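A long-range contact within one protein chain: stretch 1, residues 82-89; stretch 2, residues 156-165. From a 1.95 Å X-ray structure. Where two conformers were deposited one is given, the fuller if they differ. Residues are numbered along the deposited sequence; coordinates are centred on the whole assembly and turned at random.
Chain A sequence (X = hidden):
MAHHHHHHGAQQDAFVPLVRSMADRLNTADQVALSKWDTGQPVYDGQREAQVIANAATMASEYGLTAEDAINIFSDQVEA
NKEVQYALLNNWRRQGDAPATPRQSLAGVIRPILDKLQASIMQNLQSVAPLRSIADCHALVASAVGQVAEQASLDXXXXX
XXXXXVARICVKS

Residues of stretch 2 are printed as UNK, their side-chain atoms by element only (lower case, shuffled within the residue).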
# COMPACT_ATOMS: atom_id res chain seq x y z
N LYS A 82 5.78 -0.52 -3.69
CA LYS A 82 4.83 -0.98 -4.71
C LYS A 82 3.63 -0.04 -4.83
O LYS A 82 3.13 0.18 -5.93
CB LYS A 82 4.38 -2.41 -4.40
CG LYS A 82 5.57 -3.40 -4.34
CD LYS A 82 5.12 -4.86 -4.27
CE LYS A 82 4.44 -5.15 -2.95
NZ LYS A 82 4.06 -6.62 -2.88
N GLU A 83 3.13 0.50 -3.71
CA GLU A 83 2.03 1.48 -3.77
C GLU A 83 2.35 2.61 -4.74
O GLU A 83 1.51 3.00 -5.57
CB GLU A 83 1.78 2.05 -2.37
CG GLU A 83 0.77 3.17 -2.31
CD GLU A 83 0.43 3.60 -0.88
OE1 GLU A 83 -0.46 4.45 -0.72
OE2 GLU A 83 1.04 3.09 0.08
N VAL A 84 3.55 3.16 -4.64
CA VAL A 84 3.95 4.23 -5.55
C VAL A 84 4.06 3.69 -6.97
O VAL A 84 3.53 4.29 -7.91
CB VAL A 84 5.26 4.87 -5.08
CG1 VAL A 84 5.78 5.88 -6.10
CG2 VAL A 84 5.04 5.57 -3.74
N GLN A 85 4.72 2.55 -7.15
CA GLN A 85 4.94 2.03 -8.49
C GLN A 85 3.61 1.76 -9.21
O GLN A 85 3.46 2.12 -10.38
CB GLN A 85 5.76 0.74 -8.46
CG GLN A 85 7.20 0.89 -8.00
CD GLN A 85 7.91 -0.44 -7.97
OE1 GLN A 85 7.84 -1.22 -8.93
NE2 GLN A 85 8.62 -0.72 -6.87
N TYR A 86 2.67 1.10 -8.55
CA TYR A 86 1.41 0.79 -9.21
C TYR A 86 0.68 2.08 -9.61
O TYR A 86 0.08 2.15 -10.69
CB TYR A 86 0.50 -0.05 -8.31
CG TYR A 86 0.82 -1.52 -8.24
CD1 TYR A 86 0.83 -2.31 -9.39
CD2 TYR A 86 1.07 -2.13 -7.02
CE1 TYR A 86 1.09 -3.68 -9.32
CE2 TYR A 86 1.34 -3.48 -6.93
CZ TYR A 86 1.35 -4.26 -8.09
OH TYR A 86 1.64 -5.61 -8.01
N ALA A 87 0.70 3.08 -8.74
CA ALA A 87 -0.03 4.32 -9.01
C ALA A 87 0.61 5.10 -10.16
O ALA A 87 -0.09 5.60 -11.05
CB ALA A 87 -0.09 5.20 -7.76
N LEU A 88 1.94 5.20 -10.14
CA LEU A 88 2.65 5.89 -11.22
C LEU A 88 2.40 5.21 -12.55
O LEU A 88 2.12 5.87 -13.55
CB LEU A 88 4.15 5.93 -10.92
CG LEU A 88 4.64 6.82 -9.78
CD1 LEU A 88 6.15 6.67 -9.70
CD2 LEU A 88 4.29 8.29 -10.07
N LEU A 89 2.55 3.88 -12.59
CA LEU A 89 2.39 3.17 -13.85
C LEU A 89 1.00 3.37 -14.42
O LEU A 89 0.83 3.56 -15.63
CB LEU A 89 2.67 1.68 -13.66
CG LEU A 89 4.15 1.37 -13.54
CD1 LEU A 89 4.30 -0.02 -13.02
CD2 LEU A 89 4.88 1.56 -14.92
N UNK A 156 1.07 14.20 -2.77
CA UNK A 156 0.09 13.48 -1.97
C UNK A 156 0.32 11.98 -2.05
O UNK A 156 0.22 11.27 -1.04
c UNK A 156 -1.34 13.86 -2.39
c UNK A 156 -1.65 15.29 -1.96
c UNK A 156 -2.34 12.92 -1.81
N UNK A 157 0.60 11.47 -3.26
CA UNK A 157 0.87 10.04 -3.43
C UNK A 157 2.05 9.59 -2.57
O UNK A 157 1.98 8.55 -1.89
c UNK A 157 0.81 7.19 -4.82
c UNK A 157 1.17 9.73 -4.90
c UNK A 157 2.17 8.20 -6.71
c UNK A 157 1.77 8.34 -5.21
N UNK A 158 3.15 10.33 -2.63
CA UNK A 158 4.34 9.91 -1.90
C UNK A 158 4.17 10.08 -0.39
O UNK A 158 4.70 9.27 0.38
c UNK A 158 6.05 10.11 -5.94
c UNK A 158 5.55 10.69 -2.39
c UNK A 158 7.04 9.43 -4.10
n UNK A 158 5.42 10.66 -4.91
c UNK A 158 6.03 10.26 -3.74
n UNK A 158 7.03 9.36 -5.48
N UNK A 159 3.44 11.10 0.05
CA UNK A 159 3.19 11.21 1.49
C UNK A 159 2.30 10.07 1.97
O UNK A 159 2.54 9.49 3.04
c UNK A 159 -0.47 14.61 2.98
n UNK A 159 0.44 14.16 3.84
c UNK A 159 1.88 14.22 3.64
n UNK A 159 -1.76 14.50 3.25
c UNK A 159 2.56 12.57 1.83
c UNK A 159 2.44 12.82 3.34
n UNK A 159 -0.08 15.18 1.85
N UNK A 160 1.27 9.73 1.19
CA UNK A 160 0.41 8.60 1.55
C UNK A 160 1.23 7.33 1.70
O UNK A 160 1.06 6.57 2.66
c UNK A 160 -0.68 8.41 0.50
N UNK A 161 2.16 7.09 0.77
CA UNK A 161 2.97 5.89 0.83
C UNK A 161 4.06 6.01 1.89
O UNK A 161 4.50 4.99 2.44
c UNK A 161 3.57 5.59 -0.56
N UNK A 162 4.50 7.23 2.22
CA UNK A 162 5.37 7.37 3.39
C UNK A 162 4.62 6.97 4.66
O UNK A 162 5.17 6.27 5.52
c UNK A 162 5.92 8.80 3.50
c UNK A 162 7.66 10.40 4.39
c UNK A 162 7.00 9.05 4.56
c UNK A 162 8.06 7.97 4.52
N UNK A 163 3.35 7.36 4.78
CA UNK A 163 2.53 6.92 5.91
C UNK A 163 2.41 5.39 5.96
O UNK A 163 2.31 4.80 7.04
o UNK A 163 1.80 9.47 7.15
c UNK A 163 1.06 9.02 6.24
c UNK A 163 1.12 7.52 5.84
o UNK A 163 0.21 9.72 5.66
N UNK A 164 2.39 4.73 4.79
CA UNK A 164 2.40 3.27 4.77
C UNK A 164 3.74 2.73 5.25
O UNK A 164 3.79 1.73 5.98
c UNK A 164 1.66 -1.68 4.54
n UNK A 164 0.94 -0.89 3.77
c UNK A 164 0.95 0.57 3.86
c UNK A 164 2.14 1.24 3.16
n UNK A 164 1.58 -3.01 4.40
n UNK A 164 2.48 -1.15 5.45
c UNK A 164 2.09 2.78 3.34
N UNK A 165 4.84 3.39 4.86
CA UNK A 165 6.16 2.86 5.20
C UNK A 165 6.46 2.94 6.70
O UNK A 165 7.13 2.05 7.23
c UNK A 165 7.24 3.60 4.41

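Position 156 has three side-chain carbons. One is bonded to CA and carries the other two, so the side chain branches at CB. None reaches stretch 1. This is Val156.

Position 157 has four side-chain carbons, forked at the second. CB points sideways to stretch 1, but the end of the side chain comes nearer. The fork lies among Glu83, Val84, Ala87 and Leu88. Four carbons forked beyond CB make this Leu157. Its chi1 is t and its chi2 is p. CD1 of Leu157 lies 3.7 Å from CB of Ala87, and CD2 of Leu157 lies 4.0 Å from CD2 of Leu88 and 4.3 Å from CG1 of Val84.

Position 158 has one carbon and then a five-membered ring of three carbons and two nitrogens. Its CB points away from stretch 1, yet the ring comes back near Val84. The ring composition gives His158. NE2 of His158 is 3.7 Å from CG1 of Val84, which meets the ring obliquely. This is packing; the NE2 atom finds its hydrogen bond elsewhere in the structure.

Position 159 has three carbons, a nitrogen, and a carbon bearing two more nitrogens. It is out of reach of stretch 1. The last group is a guanidinium, so this is Arg159.

Position 160 has one side-chain carbon, directed sideways, and the CB of position 160 lies 4.1 Å from OE1 of Glu83. This is Ala160.

Position 161 also has one side-chain carbon, here directed toward stretch 1. The CB of position 161 lies 3.5 Å from CG2 of Val84 and 3.6 Å from OE2 of Glu83. This is Ala161. The CA atoms of Ala161 and Glu83 are 6.4 Å apart, the closest CA pair between the stretches. The short side chain fits this narrow spacing.

Position 162 has four carbons forked at the second. It points away and makes no contact. The leucine pattern again makes this Leu162.

Position 163 has two carbons, the second carrying two oxygens. It does not touch stretch 1, and both oxygens are hydrogen-bonded elsewhere in the structure. This short carboxylate is Asp163.

Position 164 has three carbons, a nitrogen, and a carbon bearing two more nitrogens. The CB of position 164 points toward stretch 1 and lies 3.4 Å from OE2 of Glu83. The end of the side chain leads away, so the approach does not pair the two charged groups. The guanidinium makes this Arg164.

Position 165 has one side-chain carbon. It points sideways and makes no contact. This is Ala165.

The two helices run nearly antiparallel, at 155°, with axes 9.5 Å apart at closest approach. No hydrogen bond links the stretches. The contact works by packing. Leu157 acts as a knob in a hole formed by Glu83, Val84, Ala87 and Leu88. One turn further along, Ala161 packs on Val84 and Glu83. The extended Glu83 side chain, with chi1 and chi2 both t, carries its carboxylate alongside Ala160, Ala161 and Arg164. Together the stretches bury 372 Å², both sides summed.

Stretch 2 156-165: VLHRAALDRA
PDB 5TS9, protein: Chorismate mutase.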